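Local structure of xyloglucan-specific endo-beta-1,4-glucanase GH12 (4NPR) at residues Ala51-Gln56 and Ser75-Gln80; Gly65-Trp70 and Asp237-Val242; Val83-Asn88 and Thr223-Gly228; Pro95-Ser100 and Asp213-Asp218; Met125-Ser130 and Tyr137-Trp142. The protein probably hydrolyses internal beta-1,4-glucosidic linkages of xyloglucan with retention of configuration, acting as a family 12 glycoside hydrolase with a beta-jelly-roll fold. All blocks are in the same frame, centred on the assembly; numbering follows the deposited sequence.

Contact 1 (Ala51-Gln56 and Ser75-Gln80); sequences ATSGSQ and SWSGGQ
The open end of the beta hairpin made by strands 53-64 and 67-77 carries the indole of W76, which swings across the partner strand at G54 and S55. W76 NE1 donates to Q56 OE1 at 3.0 Å, and that oxygen lies at the edge, in the indole plane, although the amide itself is turned 61° from it. Q56 gets there by a straight chain, CG trans to the backbone N (chi1 168°), and its OE1 is also bonded by S85 OG while NE2 is bonded to T72 OG1, which should hold the amide in this orientation. Farther round, S53 O sits at the ring edge, 3.3 Å from W76 CE3, and the A51 methyl approaches the same corner with CB 3.7 Å from CE3. S55 lies over one face of the indole. G54, paired with W76 at a non-hydrogen-bonded site, has no side chain to obstruct the ring, whose CE3 passes 3.7 Å from G54 CA. The backbones are laced together on both sides of this pair, S55 with S75 and S53 with S77, and beyond them T52 N bonds to S77 O at 3.0 Å. The whole is a twisted antiparallel hairpin in the outer sheet of the jelly roll, with W76 lying alongside a glycine.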
# COMPACT_ATOMS: atom_id res chain seq x y z
N ALA A 51 -17.37 -7.85 7.03
CA ALA A 51 -17.47 -9.12 6.32
C ALA A 51 -18.49 -9.96 7.03
O ALA A 51 -18.61 -9.91 8.28
CB ALA A 51 -16.12 -9.86 6.29
N THR A 52 -19.21 -10.75 6.23
CA THR A 52 -20.16 -11.73 6.71
C THR A 52 -19.39 -12.98 7.14
O THR A 52 -19.89 -13.75 7.91
CB THR A 52 -21.15 -12.13 5.60
OG1 THR A 52 -20.44 -12.64 4.47
CG2 THR A 52 -21.93 -10.94 5.14
N SER A 53 -18.15 -13.13 6.68
CA SER A 53 -17.48 -14.43 6.65
C SER A 53 -15.95 -14.23 6.34
O SER A 53 -15.58 -13.30 5.68
CB SER A 53 -18.28 -15.23 5.57
OG SER A 53 -17.61 -16.28 4.93
N GLY A 54 -15.07 -15.07 6.86
CA GLY A 54 -13.68 -15.10 6.39
C GLY A 54 -12.61 -14.98 7.48
O GLY A 54 -12.91 -14.79 8.65
N SER A 55 -11.35 -15.10 7.08
CA SER A 55 -10.27 -14.82 8.00
C SER A 55 -9.01 -14.60 7.19
O SER A 55 -9.05 -14.65 5.96
CB SER A 55 -10.10 -15.93 9.05
OG SER A 55 -9.81 -17.22 8.48
N GLN A 56 -7.90 -14.33 7.86
CA GLN A 56 -6.66 -14.03 7.17
C GLN A 56 -5.49 -14.16 8.11
O GLN A 56 -5.56 -13.63 9.20
CB GLN A 56 -6.71 -12.59 6.64
CG GLN A 56 -5.39 -12.02 6.13
CD GLN A 56 -5.63 -10.75 5.36
OE1 GLN A 56 -6.79 -10.29 5.25
NE2 GLN A 56 -4.56 -10.16 4.80
N SER A 75 -9.50 -15.61 3.07
CA SER A 75 -10.77 -15.68 2.40
C SER A 75 -11.67 -14.69 3.10
O SER A 75 -11.67 -14.63 4.33
CB SER A 75 -11.39 -17.06 2.55
OG SER A 75 -10.54 -18.06 2.01
N TRP A 76 -12.45 -13.95 2.31
CA TRP A 76 -13.42 -12.95 2.79
C TRP A 76 -14.65 -12.96 1.92
O TRP A 76 -14.58 -13.16 0.69
CB TRP A 76 -12.82 -11.54 2.75
CG TRP A 76 -11.70 -11.30 3.67
CD1 TRP A 76 -10.44 -11.02 3.34
CD2 TRP A 76 -11.75 -11.30 5.09
NE1 TRP A 76 -9.67 -10.86 4.45
CE2 TRP A 76 -10.46 -11.01 5.55
CE3 TRP A 76 -12.77 -11.51 6.01
CZ2 TRP A 76 -10.15 -10.93 6.91
CZ3 TRP A 76 -12.46 -11.44 7.38
CH2 TRP A 76 -11.16 -11.15 7.81
N SER A 77 -15.80 -12.74 2.54
CA SER A 77 -16.98 -12.49 1.73
C SER A 77 -17.91 -11.54 2.44
O SER A 77 -17.70 -11.24 3.64
CB SER A 77 -17.67 -13.76 1.32
OG SER A 77 -18.22 -14.38 2.44
N GLY A 78 -18.88 -11.02 1.67
CA GLY A 78 -19.76 -9.89 2.07
C GLY A 78 -19.12 -8.51 2.08
O GLY A 78 -17.95 -8.32 1.67
N GLY A 79 -19.86 -7.54 2.60
CA GLY A 79 -19.45 -6.14 2.57
C GLY A 79 -18.87 -5.71 1.24
O GLY A 79 -17.73 -5.27 1.18
N GLN A 80 -19.67 -5.83 0.18
CA GLN A 80 -19.28 -5.37 -1.16
C GLN A 80 -18.71 -3.96 -1.03
O GLN A 80 -19.26 -3.10 -0.31
CB GLN A 80 -20.47 -5.41 -2.18
CG GLN A 80 -21.15 -4.07 -2.53
CD GLN A 80 -20.37 -3.23 -3.55
OE1 GLN A 80 -19.77 -3.76 -4.48
NE2 GLN A 80 -20.38 -1.92 -3.39

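Contact 2 (Gly65-Trp70 and Asp237-Val242); sequences GNTIVW and DYSVSV. With SO4 (sulfate ion), chain C.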
# COMPACT_ATOMS: atom_id res chain seq x y z
N GLY A 65 19.44 -8.29 4.29
CA GLY A 65 19.79 -6.88 4.14
C GLY A 65 18.55 -6.07 4.45
O GLY A 65 17.94 -6.30 5.49
N ASN A 66 18.14 -5.19 3.53
CA ASN A 66 16.86 -4.49 3.70
C ASN A 66 15.70 -5.06 2.87
O ASN A 66 14.74 -4.36 2.63
CB ASN A 66 17.00 -2.99 3.46
CG ASN A 66 16.05 -2.18 4.36
OD1 ASN A 66 15.84 -2.51 5.55
ND2 ASN A 66 15.44 -1.14 3.79
N THR A 67 15.79 -6.34 2.51
CA THR A 67 14.78 -7.05 1.71
C THR A 67 13.96 -8.06 2.51
O THR A 67 14.50 -9.01 3.06
CB THR A 67 15.49 -7.80 0.58
OG1 THR A 67 16.23 -6.86 -0.19
CG2 THR A 67 14.51 -8.52 -0.33
N ILE A 68 12.65 -7.88 2.53
CA ILE A 68 11.76 -8.74 3.31
C ILE A 68 10.97 -9.65 2.36
O ILE A 68 10.65 -9.22 1.24
CB ILE A 68 10.83 -7.95 4.25
CG1 ILE A 68 9.95 -8.89 5.10
CG2 ILE A 68 9.93 -6.97 3.50
CD1 ILE A 68 9.35 -8.23 6.33
N VAL A 69 10.77 -10.90 2.78
CA VAL A 69 10.01 -11.93 2.05
C VAL A 69 8.88 -12.36 2.98
O VAL A 69 9.12 -12.73 4.13
CB VAL A 69 10.95 -13.14 1.70
CG1 VAL A 69 10.24 -14.25 0.92
CG2 VAL A 69 12.20 -12.63 0.93
N TRP A 70 7.65 -12.26 2.51
CA TRP A 70 6.50 -12.60 3.35
C TRP A 70 5.31 -12.96 2.50
O TRP A 70 5.38 -12.86 1.26
CB TRP A 70 6.10 -11.44 4.27
CG TRP A 70 5.67 -10.14 3.58
CD1 TRP A 70 6.48 -9.18 3.03
CD2 TRP A 70 4.32 -9.63 3.44
NE1 TRP A 70 5.72 -8.11 2.56
CE2 TRP A 70 4.40 -8.37 2.80
CE3 TRP A 70 3.07 -10.12 3.80
CZ2 TRP A 70 3.26 -7.62 2.52
CZ3 TRP A 70 1.95 -9.37 3.52
CH2 TRP A 70 2.05 -8.14 2.89
N ASP A 237 10.07 -10.64 -2.79
CA ASP A 237 10.97 -9.66 -2.24
C ASP A 237 10.40 -8.23 -2.29
O ASP A 237 9.70 -7.84 -3.22
CB ASP A 237 12.34 -9.73 -2.92
CG ASP A 237 12.30 -9.27 -4.32
OD1 ASP A 237 11.74 -10.02 -5.15
OD2 ASP A 237 12.80 -8.13 -4.58
N TYR A 238 10.66 -7.49 -1.23
CA TYR A 238 10.21 -6.14 -1.08
C TYR A 238 11.31 -5.39 -0.33
O TYR A 238 11.84 -5.89 0.66
CB TYR A 238 8.87 -6.03 -0.28
CG TYR A 238 8.50 -4.57 0.01
CD1 TYR A 238 7.99 -3.75 -0.99
CD2 TYR A 238 8.75 -4.01 1.24
CE1 TYR A 238 7.71 -2.40 -0.77
CE2 TYR A 238 8.47 -2.67 1.49
CZ TYR A 238 7.94 -1.86 0.50
OH TYR A 238 7.64 -0.54 0.76
N SER A 239 11.67 -4.21 -0.83
CA SER A 239 12.52 -3.30 -0.09
C SER A 239 12.12 -1.88 -0.40
O SER A 239 11.51 -1.61 -1.43
CB SER A 239 14.01 -3.45 -0.42
OG SER A 239 14.23 -3.43 -1.79
N VAL A 240 12.42 -1.02 0.58
CA VAL A 240 12.31 0.42 0.42
C VAL A 240 13.26 1.09 1.40
O VAL A 240 13.49 0.59 2.49
CB VAL A 240 10.85 0.94 0.62
CG1 VAL A 240 10.38 0.80 2.06
CG2 VAL A 240 10.70 2.38 0.14
N SER A 241 13.81 2.21 0.98
CA SER A 241 14.55 3.05 1.89
C SER A 241 14.26 4.55 1.62
O SER A 241 14.06 4.97 0.50
CB SER A 241 16.06 2.70 1.85
OG SER A 241 16.67 3.13 0.63
N VAL A 242 14.21 5.32 2.68
CA VAL A 242 14.09 6.75 2.56
C VAL A 242 15.48 7.37 2.69
O VAL A 242 16.10 7.31 3.74
CB VAL A 242 13.14 7.31 3.64
CG1 VAL A 242 13.18 8.84 3.65
CG2 VAL A 242 11.71 6.79 3.43
S SO4 C . 16.81 -5.12 -3.36
O1 SO4 C . 16.20 -4.69 -4.65
O2 SO4 C . 15.71 -5.70 -2.54
O3 SO4 C . 17.84 -6.15 -3.66
O4 SO4 C . 17.44 -3.96 -2.65
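I68 and Y238 form an antiparallel hydrogen-bonded pair between two strands far apart in sequence, 67-77 and 231-240, which lie side by side in the outer sheet of the jelly roll. I68 N donates to Y238 O at 2.8 Å with a straight N-H (164°), whereas the return bond from Y238 N to I68 O is weak. On the face shared by these two residues, I68 CG2 meets the edge of the tyrosine ring in its plane, 3.9 Å from CD2. The opposite face is polar. Here T67 OG1 and S239 OG both donate to the same sulfate oxygen, O2, at 2.7 Å and 2.8 Å respectively, so the anion, probably from the crystallisation liquor, bridges the strands. With its hydroxyl beside the backbone N (chi1 -57°), T67 sends its methyl the other way, and CG2 rests 3.6 Å from D237 CB. N66 O packs against S239 CB and also accepts from the hydroxyl of Y39, which holds V240 N too. Toward the second sheet, W70 leans on A89 and V240 on L91. I68 also touches F60 of strand 53-64, while on the far side strand 105-113 presents W108 edge-to-face to Y238.

Contact 3 (Val83-Asn88 and Thr223-Gly228); sequences VKSFAN and TEPFSG
K84 folds back over the end of strand 215-226 so that its ammonium is gripped by a cluster of main-chain oxygens. K84 NZ donates to F226 O at 2.9 Å, in the carbonyl plane and on a lone pair, and has further bonds to Q82 O, G78 O and G79 O. Bends at chi2 (-47°) and chi4 (-85°) bring it there, and the four carbonyls may help to offset the cost of placing a charge among buried atoms. The same residue's backbone N bonds to P225 O at 3.0 Å, almost perfectly straight. Farther along, where direct bonds between the two backbones lapse, a water links them: it donates to S85 OG and T223 O, both at 2.8 Å, and accepts from A87 N. S85 OG is also bonded to Q56 OE1 and lies against the proline ring, 3.2 Å from P225 CG. The other side is built from hydrocarbon contacts, the methylenes of E224 among them. V83 straddles two partners, CG1 against E224 CB and CG2 3.6 Å from F226 CZ, while E224 CG approaches CD1 of the F86 ring at 3.6 Å. F226 and S227 together face V118 as a classic beta bulge where the chain turns a corner. On its other side strand 215-226 is flanked by 117-128, while W74 and W76 of strand 67-77 cover P225 from the other sheet.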
# COMPACT_ATOMS: atom_id res chain seq x y z
N VAL A 83 -13.07 -2.61 2.24
CA VAL A 83 -11.80 -3.27 2.46
C VAL A 83 -11.90 -4.00 3.80
O VAL A 83 -12.37 -3.44 4.80
CB VAL A 83 -10.66 -2.25 2.55
CG1 VAL A 83 -9.38 -2.93 2.90
CG2 VAL A 83 -10.50 -1.46 1.24
N LYS A 84 -11.45 -5.25 3.82
CA LYS A 84 -11.44 -6.00 5.02
C LYS A 84 -10.14 -5.85 5.79
O LYS A 84 -10.10 -6.15 6.98
CB LYS A 84 -11.66 -7.49 4.71
CG LYS A 84 -12.86 -7.80 3.82
CD LYS A 84 -14.08 -7.03 4.30
CE LYS A 84 -15.30 -7.57 3.62
NZ LYS A 84 -15.45 -6.91 2.30
N SER A 85 -9.06 -5.45 5.13
CA SER A 85 -7.76 -5.45 5.79
C SER A 85 -6.68 -4.77 4.96
O SER A 85 -6.87 -4.36 3.82
CB SER A 85 -7.34 -6.90 6.07
OG SER A 85 -7.16 -7.64 4.84
N PHE A 86 -5.51 -4.64 5.56
CA PHE A 86 -4.40 -4.11 4.85
C PHE A 86 -3.13 -4.61 5.52
O PHE A 86 -2.43 -3.85 6.19
CB PHE A 86 -4.44 -2.58 4.84
CG PHE A 86 -3.25 -1.98 4.17
CD1 PHE A 86 -2.85 -2.42 2.88
CD2 PHE A 86 -2.49 -1.01 4.81
CE1 PHE A 86 -1.72 -1.88 2.25
CE2 PHE A 86 -1.37 -0.45 4.17
CZ PHE A 86 -0.97 -0.90 2.90
N ALA A 87 -2.87 -5.90 5.32
CA ALA A 87 -1.63 -6.51 5.73
C ALA A 87 -0.54 -5.94 4.83
O ALA A 87 -0.67 -5.97 3.62
CB ALA A 87 -1.69 -8.00 5.56
N ASN A 88 0.53 -5.48 5.44
CA ASN A 88 1.54 -4.69 4.80
C ASN A 88 2.81 -4.76 5.58
O ASN A 88 2.83 -5.02 6.79
CB ASN A 88 1.12 -3.22 4.75
CG ASN A 88 1.04 -2.60 6.12
OD1 ASN A 88 1.94 -1.88 6.56
ND2 ASN A 88 -0.04 -2.88 6.82
N THR A 223 -1.46 -5.50 0.56
CA THR A 223 -2.62 -5.74 -0.25
C THR A 223 -3.91 -5.43 0.53
O THR A 223 -3.96 -5.69 1.73
CB THR A 223 -2.65 -7.20 -0.77
OG1 THR A 223 -3.86 -7.44 -1.52
CG2 THR A 223 -2.56 -8.14 0.36
N GLU A 224 -4.92 -4.88 -0.16
CA GLU A 224 -6.26 -4.62 0.43
C GLU A 224 -7.29 -5.50 -0.25
O GLU A 224 -7.67 -5.24 -1.39
CB GLU A 224 -6.72 -3.16 0.26
CG GLU A 224 -6.03 -2.15 1.14
CD GLU A 224 -6.48 -0.69 0.85
OE1 GLU A 224 -6.73 -0.39 -0.34
OE2 GLU A 224 -6.52 0.16 1.79
N PRO A 225 -7.74 -6.54 0.43
CA PRO A 225 -8.75 -7.40 -0.15
C PRO A 225 -10.20 -6.98 0.13
O PRO A 225 -10.51 -6.48 1.22
CB PRO A 225 -8.44 -8.73 0.50
CG PRO A 225 -7.95 -8.38 1.84
CD PRO A 225 -7.11 -7.14 1.62
N PHE A 226 -11.08 -7.21 -0.85
CA PHE A 226 -12.52 -6.99 -0.68
C PHE A 226 -13.26 -8.34 -0.53
O PHE A 226 -14.05 -8.51 0.38
CB PHE A 226 -13.06 -6.15 -1.83
CG PHE A 226 -12.44 -4.74 -1.94
CD1 PHE A 226 -11.14 -4.55 -2.44
CD2 PHE A 226 -13.16 -3.60 -1.61
CE1 PHE A 226 -10.60 -3.26 -2.59
CE2 PHE A 226 -12.61 -2.31 -1.73
CZ PHE A 226 -11.33 -2.15 -2.24
N SER A 227 -12.95 -9.31 -1.38
CA SER A 227 -13.50 -10.65 -1.30
C SER A 227 -12.78 -11.65 -2.20
O SER A 227 -12.02 -11.27 -3.09
CB SER A 227 -14.94 -10.64 -1.70
OG SER A 227 -15.00 -10.31 -3.06
N GLY A 228 -13.05 -12.92 -1.92
CA GLY A 228 -12.40 -14.06 -2.56
C GLY A 228 -12.21 -15.23 -1.59
O GLY A 228 -12.51 -15.12 -0.41
O HOH W 1 -4.64 -7.64 3.65

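Contact 4 (Pro95-Ser100 and Asp213-Asp218); sequences PKKLSS and DLYLVD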
# COMPACT_ATOMS: atom_id res chain seq x y z
N PRO A 95 10.88 10.63 10.23
CA PRO A 95 10.16 11.47 9.27
C PRO A 95 11.02 12.56 8.63
O PRO A 95 11.95 13.03 9.25
CB PRO A 95 9.02 12.04 10.10
CG PRO A 95 8.75 10.94 11.11
CD PRO A 95 10.12 10.48 11.49
N LYS A 96 10.70 12.93 7.40
CA LYS A 96 11.45 13.91 6.63
C LYS A 96 10.53 14.76 5.80
O LYS A 96 9.60 14.24 5.19
CB LYS A 96 12.39 13.22 5.65
CG LYS A 96 13.80 12.95 6.13
CD LYS A 96 14.80 13.13 4.99
CE LYS A 96 16.21 12.81 5.45
NZ LYS A 96 16.38 11.34 5.47
N LYS A 97 10.80 16.05 5.74
CA LYS A 97 10.11 16.90 4.81
C LYS A 97 10.39 16.46 3.40
O LYS A 97 11.52 16.12 3.08
CB LYS A 97 10.56 18.36 4.95
CG LYS A 97 10.07 19.03 6.21
CD LYS A 97 10.70 20.38 6.40
CE LYS A 97 10.22 20.96 7.71
NZ LYS A 97 10.83 22.29 7.97
N LEU A 98 9.41 16.57 2.53
CA LEU A 98 9.58 16.19 1.15
C LEU A 98 10.68 16.94 0.43
O LEU A 98 11.30 16.39 -0.47
CB LEU A 98 8.30 16.39 0.38
CG LEU A 98 7.22 15.51 0.92
CD1 LEU A 98 5.92 15.87 0.22
CD2 LEU A 98 7.61 14.04 0.73
N SER A 99 10.93 18.17 0.82
CA SER A 99 11.96 18.99 0.18
C SER A 99 13.37 18.53 0.54
O SER A 99 14.33 18.89 -0.14
CB SER A 99 11.76 20.48 0.54
OG SER A 99 11.40 20.64 1.91
N SER A 100 13.50 17.75 1.61
CA SER A 100 14.80 17.25 1.98
C SER A 100 15.01 15.78 1.62
O SER A 100 16.00 15.18 2.03
CB SER A 100 15.02 17.46 3.46
OG SER A 100 14.16 16.61 4.17
N ASP A 213 6.71 21.27 1.89
CA ASP A 213 7.03 21.49 3.30
C ASP A 213 6.44 20.37 4.20
O ASP A 213 6.75 20.29 5.39
CB ASP A 213 6.56 22.89 3.75
CG ASP A 213 7.38 23.46 4.92
OD1 ASP A 213 8.55 23.06 5.10
OD2 ASP A 213 6.87 24.34 5.67
N LEU A 214 5.60 19.52 3.63
CA LEU A 214 5.01 18.44 4.40
C LEU A 214 6.05 17.38 4.71
O LEU A 214 7.06 17.30 4.00
CB LEU A 214 3.83 17.82 3.64
CG LEU A 214 2.65 18.77 3.35
CD1 LEU A 214 1.68 18.16 2.34
CD2 LEU A 214 1.88 19.18 4.62
N TYR A 215 5.79 16.61 5.76
CA TYR A 215 6.62 15.46 6.19
C TYR A 215 6.12 14.13 5.66
O TYR A 215 4.97 13.81 5.83
CB TYR A 215 6.62 15.33 7.73
CG TYR A 215 7.35 16.44 8.44
CD1 TYR A 215 6.69 17.62 8.82
CD2 TYR A 215 8.72 16.33 8.71
CE1 TYR A 215 7.38 18.65 9.45
CE2 TYR A 215 9.43 17.35 9.35
CZ TYR A 215 8.76 18.51 9.71
OH TYR A 215 9.47 19.51 10.34
N LEU A 216 6.99 13.33 5.05
CA LEU A 216 6.70 11.89 4.79
C LEU A 216 6.78 11.16 6.11
O LEU A 216 7.83 11.18 6.68
CB LEU A 216 7.74 11.30 3.81
CG LEU A 216 7.69 9.82 3.39
CD1 LEU A 216 6.30 9.33 3.02
CD2 LEU A 216 8.63 9.61 2.20
N VAL A 217 5.70 10.56 6.60
CA VAL A 217 5.73 9.87 7.93
C VAL A 217 5.45 8.36 8.01
O VAL A 217 5.65 7.76 9.09
CB VAL A 217 4.84 10.56 8.99
CG1 VAL A 217 5.11 12.05 9.02
CG2 VAL A 217 3.35 10.28 8.77
N ASP A 218 4.97 7.75 6.92
CA ASP A 218 4.71 6.31 6.87
C ASP A 218 4.89 5.86 5.39
O ASP A 218 4.40 6.54 4.50
CB ASP A 218 3.28 5.96 7.39
CG ASP A 218 3.22 5.69 8.94
OD1 ASP A 218 3.65 4.58 9.41
OD2 ASP A 218 2.70 6.57 9.70
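K97 lies alongside Y215, both side chains running the same way, with the lysine's CG over one face of the phenol ring. This CH-pi contact puts K97 CG 3.8 Å from the Y215 ring centroid and 20° off the normal, and the chain then runs out extended toward the hydroxyl, where CE comes to 3.1 Å from Y215 OH. D213 keeps the same heading on another side of the lysine. Its OD1 stands 3.7 Å from K97 NZ, a long salt bridge that would steady the ammonium only loosely. L98 and L216 instead meet at about a right angle, CD2 of the former 4.1 Å from CB of the latter, while P95 CB touches V217 CG1 at the other end. The backbones pair antiparallel: L216 N bonds to K96 O at 2.8 Å, and L98 N to L214 O at 2.9 Å. The chain then curls into a 3-10 segment in which K97 O accepts from both the N and the OG of S100. Beyond strand 215-226 comes strand 117-128, bonded through S128 to Y215 and through F126 to V217, and L98 reaches F201 and E205 of helix 198-207.

Contact 5 (Met125-Ser130 and Tyr137-Trp142); sequences MFLSTS and YEIMVW
Main-chain hydrogen bonds set the frame, with M125 and I139 joined in both directions: M125 N to I139 O at 2.9 Å and I139 N to M125 O at 2.8 Å, each nearly straight. At the next hydrogen-bonded pair, L127 N donates to Y137 O at 3.1 Å. Between these two hydrogen-bonded pairs sits the non-hydrogen-bonded pair of F126 and E138, whose side chains rise together from one face of the sheet. They run side by side, and the ring and the carboxylate are only 25° from parallel. The closest approach is F126 CE1 to E138 CG, 3.4 Å. E138 is fully extended, CG opposite the backbone N (chi1 -179°), which carries its carboxylate along the ring, CD following CG past CE1 and OE2 ending near CZ, with D124 OD1 as a further neighbour of OE2. H135 stacks on F126. All this belongs to the hairpin of strands 117-128 and 137-146 in the middle of the concave sheet, the surface that in family 12 enzymes forms the substrate cleft. Apolar contacts occupy the opposite face. The bend at chi3 (-86°) turns the methyl of M125 across the neighbouring strand, where CE meets I139 CG2 at 4.0 Å and V141 CG2 at 4.1 Å. L127 continues this row with two contacts, CB against Y137 CB at 3.8 Å and CD1 against I139 CD1 at 3.9 Å. L210, from a loop, packs over both L127 and Y137, and M197 lies against V141.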
# COMPACT_ATOMS: atom_id res chain seq x y z
N MET A 125 1.51 5.64 1.34
CA MET A 125 2.42 6.60 1.94
C MET A 125 1.66 7.81 2.46
O MET A 125 0.80 8.37 1.78
CB MET A 125 3.41 7.06 0.91
CG MET A 125 4.23 5.93 0.31
SD MET A 125 5.30 6.62 -0.96
CE MET A 125 4.17 6.58 -2.35
N PHE A 126 2.02 8.25 3.65
CA PHE A 126 1.25 9.20 4.40
C PHE A 126 2.06 10.45 4.69
O PHE A 126 3.26 10.35 5.01
CB PHE A 126 0.85 8.53 5.69
CG PHE A 126 -0.20 7.49 5.52
CD1 PHE A 126 -1.53 7.86 5.40
CD2 PHE A 126 0.14 6.15 5.44
CE1 PHE A 126 -2.51 6.91 5.23
CE2 PHE A 126 -0.83 5.18 5.30
CZ PHE A 126 -2.18 5.56 5.18
N LEU A 127 1.42 11.62 4.54
CA LEU A 127 2.04 12.89 4.87
C LEU A 127 1.42 13.54 6.09
O LEU A 127 0.26 13.24 6.45
CB LEU A 127 1.88 13.84 3.74
CG LEU A 127 2.50 13.29 2.48
CD1 LEU A 127 2.30 14.29 1.35
CD2 LEU A 127 3.95 13.04 2.74
N SER A 128 2.19 14.41 6.74
CA SER A 128 1.69 15.20 7.85
C SER A 128 2.41 16.53 7.94
O SER A 128 3.50 16.69 7.37
CB SER A 128 1.78 14.46 9.16
OG SER A 128 0.94 15.11 10.09
N THR A 129 1.78 17.48 8.64
CA THR A 129 2.33 18.83 8.80
C THR A 129 3.43 18.88 9.86
O THR A 129 4.28 19.79 9.84
CB THR A 129 1.24 19.89 9.13
OG1 THR A 129 0.62 19.62 10.41
CG2 THR A 129 0.16 19.93 8.06
N SER A 130 3.45 17.92 10.79
CA SER A 130 4.58 17.80 11.73
C SER A 130 4.97 16.33 11.83
O SER A 130 4.14 15.47 11.51
CB SER A 130 4.19 18.35 13.10
OG SER A 130 3.22 17.51 13.73
N TYR A 137 -2.55 13.82 4.28
CA TYR A 137 -2.53 13.25 2.96
C TYR A 137 -2.23 11.78 2.92
O TYR A 137 -1.53 11.22 3.75
CB TYR A 137 -1.50 13.95 2.09
CG TYR A 137 -1.93 15.30 1.65
CD1 TYR A 137 -2.80 15.45 0.59
CD2 TYR A 137 -1.48 16.43 2.31
CE1 TYR A 137 -3.21 16.70 0.17
CE2 TYR A 137 -1.86 17.70 1.90
CZ TYR A 137 -2.73 17.84 0.83
OH TYR A 137 -3.14 19.10 0.43
N GLU A 138 -2.77 11.16 1.91
CA GLU A 138 -2.43 9.80 1.65
C GLU A 138 -2.19 9.65 0.17
O GLU A 138 -2.99 10.12 -0.64
CB GLU A 138 -3.55 8.85 2.12
CG GLU A 138 -3.22 7.37 1.89
CD GLU A 138 -4.36 6.44 2.26
OE1 GLU A 138 -5.46 6.89 2.66
OE2 GLU A 138 -4.16 5.22 2.14
N ILE A 139 -1.10 8.96 -0.15
CA ILE A 139 -0.76 8.63 -1.52
C ILE A 139 -0.64 7.12 -1.71
O ILE A 139 0.13 6.43 -1.03
CB ILE A 139 0.54 9.30 -1.92
CG1 ILE A 139 0.34 10.81 -1.98
CG2 ILE A 139 1.00 8.82 -3.28
CD1 ILE A 139 0.55 11.50 -0.67
N MET A 140 -1.42 6.59 -2.63
CA MET A 140 -1.38 5.18 -2.89
C MET A 140 -0.85 4.96 -4.29
O MET A 140 -1.11 5.74 -5.21
CB MET A 140 -2.76 4.54 -2.77
CG MET A 140 -3.57 4.93 -1.55
SD MET A 140 -4.83 3.66 -1.16
CE MET A 140 -3.91 2.23 -0.56
N VAL A 141 -0.14 3.86 -4.45
CA VAL A 141 0.33 3.46 -5.75
C VAL A 141 -0.04 2.02 -5.91
O VAL A 141 0.51 1.15 -5.25
CB VAL A 141 1.84 3.67 -5.90
CG1 VAL A 141 2.26 3.23 -7.28
CG2 VAL A 141 2.18 5.15 -5.66
N TRP A 142 -1.02 1.81 -6.78
CA TRP A 142 -1.58 0.49 -7.03
C TRP A 142 -0.81 -0.17 -8.18
O TRP A 142 -0.88 0.26 -9.34
CB TRP A 142 -3.05 0.60 -7.39
CG TRP A 142 -3.98 1.02 -6.28
CD1 TRP A 142 -3.71 1.87 -5.23
CD2 TRP A 142 -5.33 0.64 -6.14
NE1 TRP A 142 -4.81 2.01 -4.43
CE2 TRP A 142 -5.83 1.27 -4.97
CE3 TRP A 142 -6.18 -0.18 -6.87
CZ2 TRP A 142 -7.14 1.08 -4.53
CZ3 TRP A 142 -7.50 -0.38 -6.42
CH2 TRP A 142 -7.96 0.25 -5.28

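In the fold
The five contacts sample both sheets of the sandwich. Contacts 1 and 2 share strand 67-77 of the outer sheet, yet their centres are about 29 Å apart. Contacts 3 and 4 likewise divide one strand pair, 87-97 with 215-226, at centres about 27 Å apart on opposite sides of the chain's centre. Contact 3 abuts contact 1 (centres about 10 Å apart) through Q56 OE1 and S85 OG, 2.7 Å apart, and contact 4 abuts contact 5 at the same centre distance. The sheets also meet at W70 CH2 of contact 2, 3.6 Å from A87 O of contact 3. In the concave sheet, E224 OE1 of contact 3 lies 3.8 Å from M140 CE of contact 5, on the face that lines the cleft in this family; the sulfate sits on the outer sheet instead.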